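PDB 3HAZ: proline dehydrogenase from Bradyrhizobium japonicum USDA 110, which probably oxidises proline to glutamate in two steps, using an FAD-dependent proline dehydrogenase and an NAD-dependent aldehyde dehydrogenase in one chain. Local coordinates for residues A[195-199]-A[454-458]; A[278-283]-A[341-347]; A[419-423]-A[459-463]. All coordinates share one frame; numbering follows the deposited sequence.

Contact 1: A[195-199]-A[454-458]; sequences DMLGE and AYLVR. With SO4 (sulfate ion), chain K.
With CG anti to the backbone N in both Tyr455 (chi1 179°) and Asp195, the two side chains reach toward each other and meet at a slant, their planes 65° apart. The phenol OH then donates a hydrogen bond to the carboxylate, with Tyr455 OH 3.2 Å from Asp195 OD2. It meets that oxygen on the anti side and somewhat out of the carboxylate plane. Leu197 lays CD1 over the centre of one face of the tyrosine ring, 4.3 Å from Tyr455 CG. Further along the helix, Arg458 bends at chi2 and chi3 and reaches back to Glu199. The salt bridge between Arg458 NH2 and Glu199 OE1 is 2.8 Å long. It is bent at the hydrogen (141°), with the oxygen tilted out of the guanidinium plane; the two planes are themselves nearly parallel. Arg458 NH1 turns to a sulfate ion, probably from the crystallisation liquor, and donates to its O3 over 3.1 Å in the guanidinium plane. Helix 452-463 is thereby tied to the C-terminal end of barrel strand 193-196 in the proline dehydrogenase domain. Arg458 also touches Tyr347, close to the FAD. Its positive charge is shared between Glu199 and the sulfate, consistent with a place at the flavin site that can receive an anion.

Contact 2: A[278-283]-A[341-347]; sequences TVDAEE and RLVKGAY. With FAD (flavin-adenine dinucleotide), chain C.
Arg341 and Asp280 form a salt bridge beside the flavin. Arg341 NH1 donates to Asp280 OD1 over 2.9 Å in an almost straight bond (174°). The acceptor lies in the guanidinium plane, but the nitrogen stands above the carboxylate plane. Arg341 leaves the strand with CG anti to the backbone N (chi1 -177°) and bends at chi3 (-63°). This places its guanidinium between Thr278 CG2, 3.5 Å from Arg341 NH2, and FAD C6 over the opposite face. At the other end, Tyr347 CE1 comes within 3.6 Å of Ala281 O, and the Glu282-Glu283 peptide lies over one ring face. A water joins Tyr347 OH to Glu282 OE1, which Ser241 OG also bonds.

The flavin fills the gap between the segments. Ala281 N donates to FAD O4 at 2.9 Å, and Ala281 O accepts from FAD N3 at 2.6 Å. Ala346 N donates to FAD O2 at 2.8 Å.

Further out, Lys239 pairs with Asp280 OD2, while Ser237 and Tyr443 hold Arg341 NH2 and Gln418 holds NE. These partners fix the end of Arg341, which reaches from strand 338-343 toward the C-terminal end of strand 276-279. With Arg341 NH1 3.1 Å from FAD N5, its charge, partly offset by Asp280, would probably polarise the flavin around N5.

Contact 3: A[419-423]-A[459-463]; sequences RLHGM and RLLEN. With FAD (flavin-adenine dinucleotide), chain C.
Leu420 and Arg459 meet where strand 416-420 of the proline dehydrogenase barrel runs into a type II beta turn, Leu420 to Met423, facing helix 452-463. The contact is largely one of packing. Leu420 CD2 lies over one face of the Arg459 guanidinium, toward its rim and 3.3 Å from Arg459 NH1. The arginine bends at chi2 (83°), which directs its guanidinium toward Leu420 and the turn. Met423 slides past it in the opposite direction. The thioether sulfur comes near the guanidinium obliquely, and the methyl group goes on to the helix. Met423 CE ends 3.7 Å from Asn463 OD1 and 3.9 Å from Glu462 OE1.

The polar part runs through water. One molecule donates to His421 O at 2.5 Å and accepts from Arg459 NH2 at 2.7 Å. It therefore bridges the turn and the helix. Arg459 NE is buried here without a polar partner.

The surroundings add the cofactor. His397, an FAD-binding residue, touches Met423 and bonds to Leu420 N. The flavin C8M methyl packs against the strand end, and Glu462 CG lies near FAD O3B.

Bonds within each segment shape the contact. Met423 N closes the turn onto Leu420 O. Asn463 ND2 makes a weak bond back to Arg459 O. Arg419 NH2 donates to Met423 O over 2.6 Å, approaching from above the carbonyl plane.

All three contacts lie in the proline dehydrogenase barrel, and all reach its parallel sheet. Contact 2 joins two strand ends and the loops that follow them. Contacts 1 and 3 share helix 452-463 and set successive parts of it against different strands. Contacts 2 and 3 are buried, whereas contact 1 is only partly so. Their chemistry follows their places. Direct charge pairing marks contacts 1 and 2, while contact 3 relies on apolar cover and a bridging water. Contact 2 meets FAD along the isoalloxazine, ribityl chain and phosphates, contact 3 mainly at the C8M methyl. Tyr455 of contact 1 packs on Leu420 of contact 3, and Asp195 lies close to the like-charged Asp280 of contact 2.

Contact 1: A[195-199]-A[454-458]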
loop_
_atom_site.group_PDB
_atom_site.type_symbol
_atom_site.label_atom_id
_atom_site.label_comp_id
_atom_site.label_asym_id
_atom_site.label_seq_id
_atom_site.Cartn_x
_atom_site.Cartn_y
_atom_site.Cartn_z
ATOM N N ASP A 195 16.818 19.788 -49.911
ATOM C CA ASP A 195 17.230 19.792 -48.517
ATOM C C ASP A 195 18.633 19.191 -48.488
ATOM O O ASP A 195 18.803 17.972 -48.496
ATOM C CB ASP A 195 16.256 18.966 -47.677
ATOM C CG ASP A 195 16.608 18.956 -46.198
ATOM O OD1 ASP A 195 17.348 19.857 -45.744
ATOM O OD2 ASP A 195 16.131 18.046 -45.487
ATOM N N MET A 196 19.643 20.052 -48.490
ATOM C CA MET A 196 21.022 19.591 -48.585
ATOM C C MET A 196 21.475 18.869 -47.313
ATOM O O MET A 196 21.253 19.340 -46.195
ATOM C CB MET A 196 21.949 20.763 -48.915
ATOM C CG MET A 196 21.477 21.608 -50.111
ATOM S SD MET A 196 21.524 20.729 -51.693
ATOM C CE MET A 196 23.224 20.144 -51.652
ATOM N N LEU A 197 22.126 17.725 -47.489
ATOM C CA LEU A 197 22.553 16.896 -46.357
ATOM C C LEU A 197 23.487 17.568 -45.340
ATOM O O LEU A 197 23.417 17.292 -44.139
ATOM C CB LEU A 197 23.219 15.622 -46.875
ATOM C CG LEU A 197 22.336 14.381 -46.964
ATOM C CD1 LEU A 197 20.949 14.746 -47.430
ATOM C CD2 LEU A 197 22.976 13.341 -47.881
ATOM N N GLY A 198 24.369 18.433 -45.814
ATOM C CA GLY A 198 25.447 18.928 -44.970
ATOM C C GLY A 198 25.076 19.619 -43.669
ATOM O O GLY A 198 24.105 20.377 -43.600
ATOM N N GLU A 199 25.866 19.353 -42.629
ATOM C CA GLU A 199 25.749 20.067 -41.360
ATOM C C GLU A 199 27.061 19.994 -40.569
ATOM O O GLU A 199 27.876 19.089 -40.775
ATOM C CB GLU A 199 24.614 19.487 -40.516
ATOM C CG GLU A 199 24.998 18.229 -39.758
ATOM C CD GLU A 199 23.899 17.743 -38.826
ATOM O OE1 GLU A 199 22.708 17.956 -39.143
ATOM O OE2 GLU A 199 24.227 17.145 -37.777
ATOM N N ALA A 454 24.852 11.289 -40.332
ATOM C CA ALA A 454 24.433 12.369 -39.447
ATOM C C ALA A 454 22.980 12.764 -39.701
ATOM O O ALA A 454 22.224 13.035 -38.767
ATOM C CB ALA A 454 25.353 13.574 -39.608
ATOM N N TYR A 455 22.595 12.788 -40.972
ATOM C CA TYR A 455 21.243 13.152 -41.361
ATOM C C TYR A 455 20.224 12.042 -41.056
ATOM O O TYR A 455 19.118 12.318 -40.591
ATOM C CB TYR A 455 21.208 13.497 -42.851
ATOM C CG TYR A 455 19.838 13.867 -43.383
ATOM C CD1 TYR A 455 19.413 15.191 -43.404
ATOM C CD2 TYR A 455 18.977 12.895 -43.879
ATOM C CE1 TYR A 455 18.159 15.537 -43.897
ATOM C CE2 TYR A 455 17.722 13.228 -44.375
ATOM C CZ TYR A 455 17.318 14.547 -44.382
ATOM O OH TYR A 455 16.076 14.879 -44.876
ATOM N N LEU A 456 20.590 10.796 -41.343
ATOM C CA LEU A 456 19.685 9.669 -41.129
ATOM C C LEU A 456 19.237 9.566 -39.676
ATOM O O LEU A 456 18.062 9.315 -39.397
ATOM C CB LEU A 456 20.343 8.357 -41.554
ATOM C CG LEU A 456 20.082 7.921 -42.992
ATOM C CD1 LEU A 456 20.708 6.564 -43.241
ATOM C CD2 LEU A 456 18.583 7.892 -43.278
ATOM N N VAL A 457 20.188 9.755 -38.764
ATOM C CA VAL A 457 19.936 9.695 -37.331
ATOM C C VAL A 457 18.799 10.626 -36.933
ATOM O O VAL A 457 17.794 10.200 -36.356
ATOM C CB VAL A 457 21.188 10.107 -36.534
ATOM C CG1 VAL A 457 20.847 10.281 -35.056
ATOM C CG2 VAL A 457 22.292 9.092 -36.721
ATOM N N ARG A 458 18.964 11.907 -37.244
ATOM C CA ARG A 458 17.952 12.896 -36.909
ATOM C C ARG A 458 16.607 12.487 -37.500
ATOM O O ARG A 458 15.583 12.517 -36.818
ATOM C CB ARG A 458 18.384 14.281 -37.393
ATOM C CG ARG A 458 17.746 15.431 -36.644
ATOM C CD ARG A 458 18.712 16.598 -36.476
ATOM N NE ARG A 458 19.602 16.760 -37.622
ATOM C CZ ARG A 458 19.202 17.147 -38.829
ATOM N NH1 ARG A 458 17.922 17.398 -39.052
ATOM N NH2 ARG A 458 20.078 17.271 -39.816
HETATM S S SO4 K . 15.902 19.249 -40.756
HETATM O O1 SO4 K . 14.565 19.419 -41.314
HETATM O O2 SO4 K . 15.786 18.518 -39.500
HETATM O O3 SO4 K . 16.731 18.490 -41.691
HETATM O O4 SO4 K . 16.509 20.559 -40.521
#

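Contact 2: A[278-283]-A[341-347]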
loop_
_atom_site.group_PDB
_atom_site.type_symbol
_atom_site.label_atom_id
_atom_site.label_comp_id
_atom_site.label_asym_id
_atom_site.label_seq_id
_atom_site.Cartn_x
_atom_site.Cartn_y
_atom_site.Cartn_z
ATOM N N THR A 278 16.662 29.285 -48.237
ATOM C CA THR A 278 16.240 29.180 -46.839
ATOM C C THR A 278 17.374 28.749 -45.915
ATOM O O THR A 278 17.995 27.708 -46.130
ATOM C CB THR A 278 15.061 28.184 -46.669
ATOM O OG1 THR A 278 14.063 28.439 -47.661
ATOM C CG2 THR A 278 14.434 28.319 -45.279
ATOM N N VAL A 279 17.642 29.563 -44.897
ATOM C CA VAL A 279 18.576 29.196 -43.832
ATOM C C VAL A 279 17.868 28.361 -42.759
ATOM O O VAL A 279 16.963 28.843 -42.069
ATOM C CB VAL A 279 19.224 30.444 -43.181
ATOM C CG1 VAL A 279 20.257 30.032 -42.122
ATOM C CG2 VAL A 279 19.869 31.337 -44.253
ATOM N N ASP A 280 18.274 27.102 -42.629
ATOM C CA ASP A 280 17.640 26.196 -41.670
ATOM C C ASP A 280 17.851 26.691 -40.244
ATOM O O ASP A 280 18.790 27.449 -39.964
ATOM C CB ASP A 280 18.211 24.781 -41.804
ATOM C CG ASP A 280 17.720 24.056 -43.055
ATOM O OD1 ASP A 280 16.755 24.527 -43.704
ATOM O OD2 ASP A 280 18.300 22.997 -43.383
ATOM N N ALA A 281 16.975 26.257 -39.344
ATOM C CA ALA A 281 17.127 26.553 -37.926
ATOM C C ALA A 281 17.710 25.328 -37.235
ATOM O O ALA A 281 17.281 24.200 -37.489
ATOM C CB ALA A 281 15.793 26.929 -37.319
ATOM N N GLU A 282 18.692 25.549 -36.368
ATOM C CA GLU A 282 19.381 24.446 -35.705
ATOM C C GLU A 282 19.171 24.498 -34.188
ATOM O O GLU A 282 18.072 24.812 -33.731
ATOM C CB GLU A 282 20.864 24.440 -36.112
ATOM C CG GLU A 282 21.015 24.385 -37.646
ATOM C CD GLU A 282 22.449 24.282 -38.133
ATOM O OE1 GLU A 282 23.045 23.187 -38.028
ATOM O OE2 GLU A 282 22.969 25.290 -38.653
ATOM N N GLU A 283 20.204 24.198 -33.405
ATOM C CA GLU A 283 20.023 24.122 -31.951
ATOM C C GLU A 283 19.699 25.481 -31.338
ATOM O O GLU A 283 20.052 26.530 -31.888
ATOM C CB GLU A 283 21.258 23.523 -31.272
ATOM C CG GLU A 283 21.632 22.132 -31.754
ATOM C CD GLU A 283 22.466 22.146 -33.034
ATOM O OE1 GLU A 283 22.637 23.221 -33.647
ATOM O OE2 GLU A 283 22.959 21.074 -33.426
ATOM N N ARG A 341 9.877 29.953 -43.332
ATOM C CA ARG A 341 9.408 28.606 -43.042
ATOM C C ARG A 341 9.134 28.404 -41.562
ATOM O O ARG A 341 10.017 28.596 -40.725
ATOM C CB ARG A 341 10.431 27.564 -43.498
ATOM C CG ARG A 341 9.946 26.135 -43.275
ATOM C CD ARG A 341 11.101 25.150 -43.262
ATOM N NE ARG A 341 11.798 25.116 -44.540
ATOM C CZ ARG A 341 13.106 24.931 -44.653
ATOM N NH1 ARG A 341 13.852 24.774 -43.565
ATOM N NH2 ARG A 341 13.666 24.914 -45.847
ATOM N N LEU A 342 7.908 28.009 -41.242
ATOM C CA LEU A 342 7.557 27.682 -39.867
ATOM C C LEU A 342 7.567 26.169 -39.692
ATOM O O LEU A 342 6.899 25.445 -40.430
ATOM C CB LEU A 342 6.183 28.245 -39.503
ATOM C CG LEU A 342 5.793 28.135 -38.031
ATOM C CD1 LEU A 342 6.661 29.068 -37.167
ATOM C CD2 LEU A 342 4.303 28.431 -37.846
ATOM N N VAL A 343 8.337 25.700 -38.717
ATOM C CA VAL A 343 8.425 24.281 -38.414
ATOM C C VAL A 343 8.204 24.127 -36.919
ATOM O O VAL A 343 8.251 25.106 -36.170
ATOM C CB VAL A 343 9.829 23.723 -38.722
ATOM C CG1 VAL A 343 10.258 24.069 -40.150
ATOM C CG2 VAL A 343 10.840 24.265 -37.703
ATOM N N LYS A 344 7.980 22.901 -36.472
ATOM C CA LYS A 344 7.924 22.658 -35.042
ATOM C C LYS A 344 9.343 22.589 -34.468
ATOM O O LYS A 344 9.728 23.451 -33.676
ATOM C CB LYS A 344 7.060 21.433 -34.736
ATOM C CG LYS A 344 5.582 21.723 -35.034
ATOM C CD LYS A 344 4.659 20.508 -34.944
ATOM C CE LYS A 344 3.262 20.898 -35.444
ATOM N NZ LYS A 344 2.283 19.781 -35.393
ATOM N N GLY A 345 10.141 21.616 -34.902
ATOM C CA GLY A 345 11.531 21.566 -34.468
ATOM C C GLY A 345 12.137 20.176 -34.429
ATOM O O GLY A 345 11.508 19.231 -33.959
ATOM N N ALA A 346 13.372 20.053 -34.905
ATOM C CA ALA A 346 13.987 18.738 -35.103
ATOM C C ALA A 346 14.952 18.266 -34.012
ATOM O O ALA A 346 15.508 17.174 -34.123
ATOM C CB ALA A 346 14.686 18.688 -36.455
ATOM N N TYR A 347 15.161 19.072 -32.975
ATOM C CA TYR A 347 16.219 18.788 -32.001
ATOM C C TYR A 347 15.714 18.696 -30.560
ATOM O O TYR A 347 16.474 18.947 -29.622
ATOM C CB TYR A 347 17.315 19.873 -32.066
ATOM C CG TYR A 347 17.884 20.125 -33.453
ATOM C CD1 TYR A 347 17.232 20.962 -34.355
ATOM C CD2 TYR A 347 19.085 19.535 -33.853
ATOM C CE1 TYR A 347 17.752 21.200 -35.625
ATOM C CE2 TYR A 347 19.614 19.767 -35.116
ATOM C CZ TYR A 347 18.944 20.600 -35.994
ATOM O OH TYR A 347 19.460 20.822 -37.244
HETATM P PA FAD C . 4.117 16.237 -35.426
HETATM O O1A FAD C . 4.015 14.634 -35.127
HETATM O O2A FAD C . 2.817 16.904 -35.371
HETATM O O5B FAD C . 5.082 16.913 -34.304
HETATM C C5B FAD C . 6.344 16.346 -34.098
HETATM C C4B FAD C . 7.199 17.288 -33.240
HETATM O O4B FAD C . 6.564 18.020 -32.057
HETATM C C3B FAD C . 8.599 17.295 -33.110
HETATM O O3B FAD C . 9.391 17.173 -34.279
HETATM C C2B FAD C . 8.867 18.371 -32.089
HETATM O O2B FAD C . 9.325 19.619 -32.574
HETATM C C1B FAD C . 7.645 18.421 -31.243
HETATM N N9A FAD C . 7.610 17.600 -30.046
HETATM C C8A FAD C . 7.634 16.212 -29.950
HETATM N N7A FAD C . 7.531 15.886 -28.624
HETATM C C5A FAD C . 7.437 17.094 -27.894
HETATM C C6A FAD C . 7.307 17.382 -26.423
HETATM N N6A FAD C . 7.262 16.294 -25.454
HETATM N N1A FAD C . 7.227 18.623 -25.995
HETATM C C2A FAD C . 7.257 19.694 -26.909
HETATM N N3A FAD C . 7.384 19.417 -28.322
HETATM C C4A FAD C . 7.465 18.122 -28.767
HETATM N N1 FAD C . 13.173 21.608 -37.883
HETATM C C2 FAD C . 14.189 22.386 -37.381
HETATM O O2 FAD C . 14.477 22.342 -36.034
HETATM N N3 FAD C . 14.970 23.201 -38.268
HETATM C C4 FAD C . 14.705 23.209 -39.609
HETATM O O4 FAD C . 15.423 24.055 -40.464
HETATM C C4X FAD C . 13.640 22.401 -40.136
HETATM N N5 FAD C . 13.332 22.406 -41.599
HETATM C C5X FAD C . 12.283 21.597 -42.101
HETATM C C6 FAD C . 11.988 21.597 -43.541
HETATM C C7 FAD C . 10.937 20.793 -44.038
HETATM C C7M FAD C . 10.656 20.784 -45.532
HETATM C C8 FAD C . 10.131 19.959 -43.115
HETATM C C8M FAD C . 8.985 19.071 -43.628
HETATM C C9 FAD C . 10.416 19.962 -41.739
HETATM C C9A FAD C . 11.516 20.791 -41.214
HETATM N N10 FAD C . 11.820 20.798 -39.781
HETATM C C10 FAD C . 12.894 21.625 -39.278
HETATM C "C1'" FAD C . 10.945 20.112 -38.777
HETATM C "C2'" FAD C . 11.341 18.661 -38.400
HETATM O "O2'" FAD C . 12.258 18.140 -39.356
HETATM C "C3'" FAD C . 10.065 17.813 -38.266
HETATM O "O3'" FAD C . 9.575 17.464 -39.556
HETATM C "C4'" FAD C . 8.925 18.543 -37.470
HETATM O "O4'" FAD C . 9.275 19.156 -36.277
HETATM C "C5'" FAD C . 7.664 17.652 -37.312
HETATM O "O5'" FAD C . 6.477 18.405 -37.118
HETATM P P FAD C . 5.058 17.759 -37.683
HETATM O O1P FAD C . 3.824 18.862 -37.471
HETATM O O2P FAD C . 5.218 17.371 -39.090
HETATM O O3P FAD C . 4.833 16.356 -36.879
HETATM O O HOH W 1 22.083 20.594 -37.522
#

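Contact 3: A[419-423]-A[459-463]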
loop_
_atom_site.group_PDB
_atom_site.type_symbol
_atom_site.label_atom_id
_atom_site.label_comp_id
_atom_site.label_asym_id
_atom_site.label_seq_id
_atom_site.Cartn_x
_atom_site.Cartn_y
_atom_site.Cartn_z
ATOM N N ARG A 419 6.749 19.828 -47.262
ATOM C CA ARG A 419 6.906 18.467 -46.797
ATOM C C ARG A 419 8.226 17.902 -47.300
ATOM O O ARG A 419 8.813 18.418 -48.252
ATOM C CB ARG A 419 5.765 17.601 -47.315
ATOM C CG ARG A 419 5.845 17.314 -48.817
ATOM C CD ARG A 419 4.823 16.265 -49.225
ATOM N NE ARG A 419 5.050 15.772 -50.576
ATOM C CZ ARG A 419 5.573 14.585 -50.863
ATOM N NH1 ARG A 419 5.742 14.234 -52.127
ATOM N NH2 ARG A 419 5.929 13.750 -49.888
ATOM N N LEU A 420 8.668 16.821 -46.673
ATOM C CA LEU A 420 9.877 16.130 -47.090
ATOM C C LEU A 420 9.517 14.911 -47.935
ATOM O O LEU A 420 8.628 14.136 -47.580
ATOM C CB LEU A 420 10.683 15.701 -45.863
ATOM C CG LEU A 420 12.165 15.412 -46.098
ATOM C CD1 LEU A 420 12.876 16.659 -46.612
ATOM C CD2 LEU A 420 12.817 14.910 -44.816
ATOM N N HIS A 421 10.196 14.752 -49.064
ATOM C CA HIS A 421 9.982 13.589 -49.913
ATOM C C HIS A 421 9.958 12.327 -49.041
ATOM O O HIS A 421 10.800 12.150 -48.165
ATOM C CB HIS A 421 11.073 13.514 -50.987
ATOM C CG HIS A 421 10.685 12.717 -52.194
ATOM N ND1 HIS A 421 9.445 12.820 -52.786
ATOM C CD2 HIS A 421 11.377 11.810 -52.924
ATOM C CE1 HIS A 421 9.384 12.002 -53.823
ATOM N NE2 HIS A 421 10.544 11.379 -53.929
ATOM N N GLY A 422 8.967 11.468 -49.251
ATOM C CA GLY A 422 8.819 10.273 -48.437
ATOM C C GLY A 422 7.933 10.450 -47.212
ATOM O O GLY A 422 7.741 9.514 -46.433
ATOM N N MET A 423 7.395 11.653 -47.031
ATOM C CA MET A 423 6.431 11.908 -45.959
ATOM C C MET A 423 5.334 12.856 -46.438
ATOM O O MET A 423 5.561 13.667 -47.331
ATOM C CB MET A 423 7.118 12.518 -44.736
ATOM C CG MET A 423 8.299 11.717 -44.194
ATOM S SD MET A 423 9.013 12.491 -42.724
ATOM C CE MET A 423 7.706 12.206 -41.533
ATOM N N ARG A 459 16.624 12.064 -38.761
ATOM C CA ARG A 459 15.411 11.653 -39.462
ATOM C C ARG A 459 14.684 10.500 -38.769
ATOM O O ARG A 459 13.451 10.490 -38.688
ATOM C CB ARG A 459 15.747 11.261 -40.909
ATOM C CG ARG A 459 14.594 10.647 -41.685
ATOM C CD ARG A 459 13.680 11.712 -42.267
ATOM N NE ARG A 459 12.864 11.170 -43.349
ATOM C CZ ARG A 459 13.145 11.307 -44.643
ATOM N NH1 ARG A 459 14.220 11.984 -45.027
ATOM N NH2 ARG A 459 12.344 10.773 -45.553
ATOM N N LEU A 460 15.450 9.526 -38.285
ATOM C CA LEU A 460 14.880 8.313 -37.702
ATOM C C LEU A 460 14.296 8.543 -36.309
ATOM O O LEU A 460 13.366 7.850 -35.902
ATOM C CB LEU A 460 15.927 7.200 -37.642
ATOM C CG LEU A 460 16.391 6.628 -38.980
ATOM C CD1 LEU A 460 17.438 5.554 -38.757
ATOM C CD2 LEU A 460 15.212 6.070 -39.747
ATOM N N LEU A 461 14.848 9.507 -35.579
ATOM C CA LEU A 461 14.337 9.827 -34.252
ATOM C C LEU A 461 12.866 10.212 -34.336
ATOM O O LEU A 461 12.067 9.863 -33.462
ATOM C CB LEU A 461 15.137 10.966 -33.613
ATOM C CG LEU A 461 16.492 10.616 -32.993
ATOM C CD1 LEU A 461 17.035 11.807 -32.207
ATOM C CD2 LEU A 461 16.371 9.384 -32.096
ATOM N N GLU A 462 12.512 10.919 -35.405
ATOM C CA GLU A 462 11.173 11.481 -35.537
ATOM C C GLU A 462 10.165 10.487 -36.122
ATOM O O GLU A 462 9.002 10.457 -35.712
ATOM C CB GLU A 462 11.225 12.778 -36.347
ATOM C CG GLU A 462 10.068 13.720 -36.083
ATOM C CD GLU A 462 8.885 13.427 -36.974
ATOM O OE1 GLU A 462 8.981 13.694 -38.192
ATOM O OE2 GLU A 462 7.860 12.930 -36.458
ATOM N N ASN A 463 10.611 9.669 -37.070
ATOM C CA ASN A 463 9.752 8.633 -37.637
ATOM C C ASN A 463 9.499 7.486 -36.660
ATOM O O ASN A 463 8.509 6.761 -36.783
ATOM C CB ASN A 463 10.341 8.097 -38.945
ATOM C CG ASN A 463 9.945 8.932 -40.150
ATOM O OD1 ASN A 463 8.832 8.812 -40.667
ATOM N ND2 ASN A 463 10.863 9.775 -40.612
HETATM P PA FAD C . 4.117 16.237 -35.426
HETATM O O1A FAD C . 4.015 14.634 -35.127
HETATM O O2A FAD C . 2.817 16.904 -35.371
HETATM O O5B FAD C . 5.082 16.913 -34.304
HETATM C C5B FAD C . 6.344 16.346 -34.098
HETATM C C4B FAD C . 7.199 17.288 -33.240
HETATM O O4B FAD C . 6.564 18.020 -32.057
HETATM C C3B FAD C . 8.599 17.295 -33.110
HETATM O O3B FAD C . 9.391 17.173 -34.279
HETATM C C2B FAD C . 8.867 18.371 -32.089
HETATM O O2B FAD C . 9.325 19.619 -32.574
HETATM C C1B FAD C . 7.645 18.421 -31.243
HETATM N N9A FAD C . 7.610 17.600 -30.046
HETATM C C8A FAD C . 7.634 16.212 -29.950
HETATM N N7A FAD C . 7.531 15.886 -28.624
HETATM C C5A FAD C . 7.437 17.094 -27.894
HETATM C C6A FAD C . 7.307 17.382 -26.423
HETATM N N6A FAD C . 7.262 16.294 -25.454
HETATM N N1A FAD C . 7.227 18.623 -25.995
HETATM C C2A FAD C . 7.257 19.694 -26.909
HETATM N N3A FAD C . 7.384 19.417 -28.322
HETATM C C4A FAD C . 7.465 18.122 -28.767
HETATM N N1 FAD C . 13.173 21.608 -37.883
HETATM C C2 FAD C . 14.189 22.386 -37.381
HETATM O O2 FAD C . 14.477 22.342 -36.034
HETATM N N3 FAD C . 14.970 23.201 -38.268
HETATM C C4 FAD C . 14.705 23.209 -39.609
HETATM O O4 FAD C . 15.423 24.055 -40.464
HETATM C C4X FAD C . 13.640 22.401 -40.136
HETATM N N5 FAD C . 13.332 22.406 -41.599
HETATM C C5X FAD C . 12.283 21.597 -42.101
HETATM C C6 FAD C . 11.988 21.597 -43.541
HETATM C C7 FAD C . 10.937 20.793 -44.038
HETATM C C7M FAD C . 10.656 20.784 -45.532
HETATM C C8 FAD C . 10.131 19.959 -43.115
HETATM C C8M FAD C . 8.985 19.071 -43.628
HETATM C C9 FAD C . 10.416 19.962 -41.739
HETATM C C9A FAD C . 11.516 20.791 -41.214
HETATM N N10 FAD C . 11.820 20.798 -39.781
HETATM C C10 FAD C . 12.894 21.625 -39.278
HETATM C "C1'" FAD C . 10.945 20.112 -38.777
HETATM C "C2'" FAD C . 11.341 18.661 -38.400
HETATM O "O2'" FAD C . 12.258 18.140 -39.356
HETATM C "C3'" FAD C . 10.065 17.813 -38.266
HETATM O "O3'" FAD C . 9.575 17.464 -39.556
HETATM C "C4'" FAD C . 8.925 18.543 -37.470
HETATM O "O4'" FAD C . 9.275 19.156 -36.277
HETATM C "C5'" FAD C . 7.664 17.652 -37.312
HETATM O "O5'" FAD C . 6.477 18.405 -37.118
HETATM P P FAD C . 5.058 17.759 -37.683
HETATM O O1P FAD C . 3.824 18.862 -37.471
HETATM O O2P FAD C . 5.218 17.371 -39.090
HETATM O O3P FAD C . 4.833 16.356 -36.879
HETATM O O HOH W 2 13.299 11.978 -47.791
#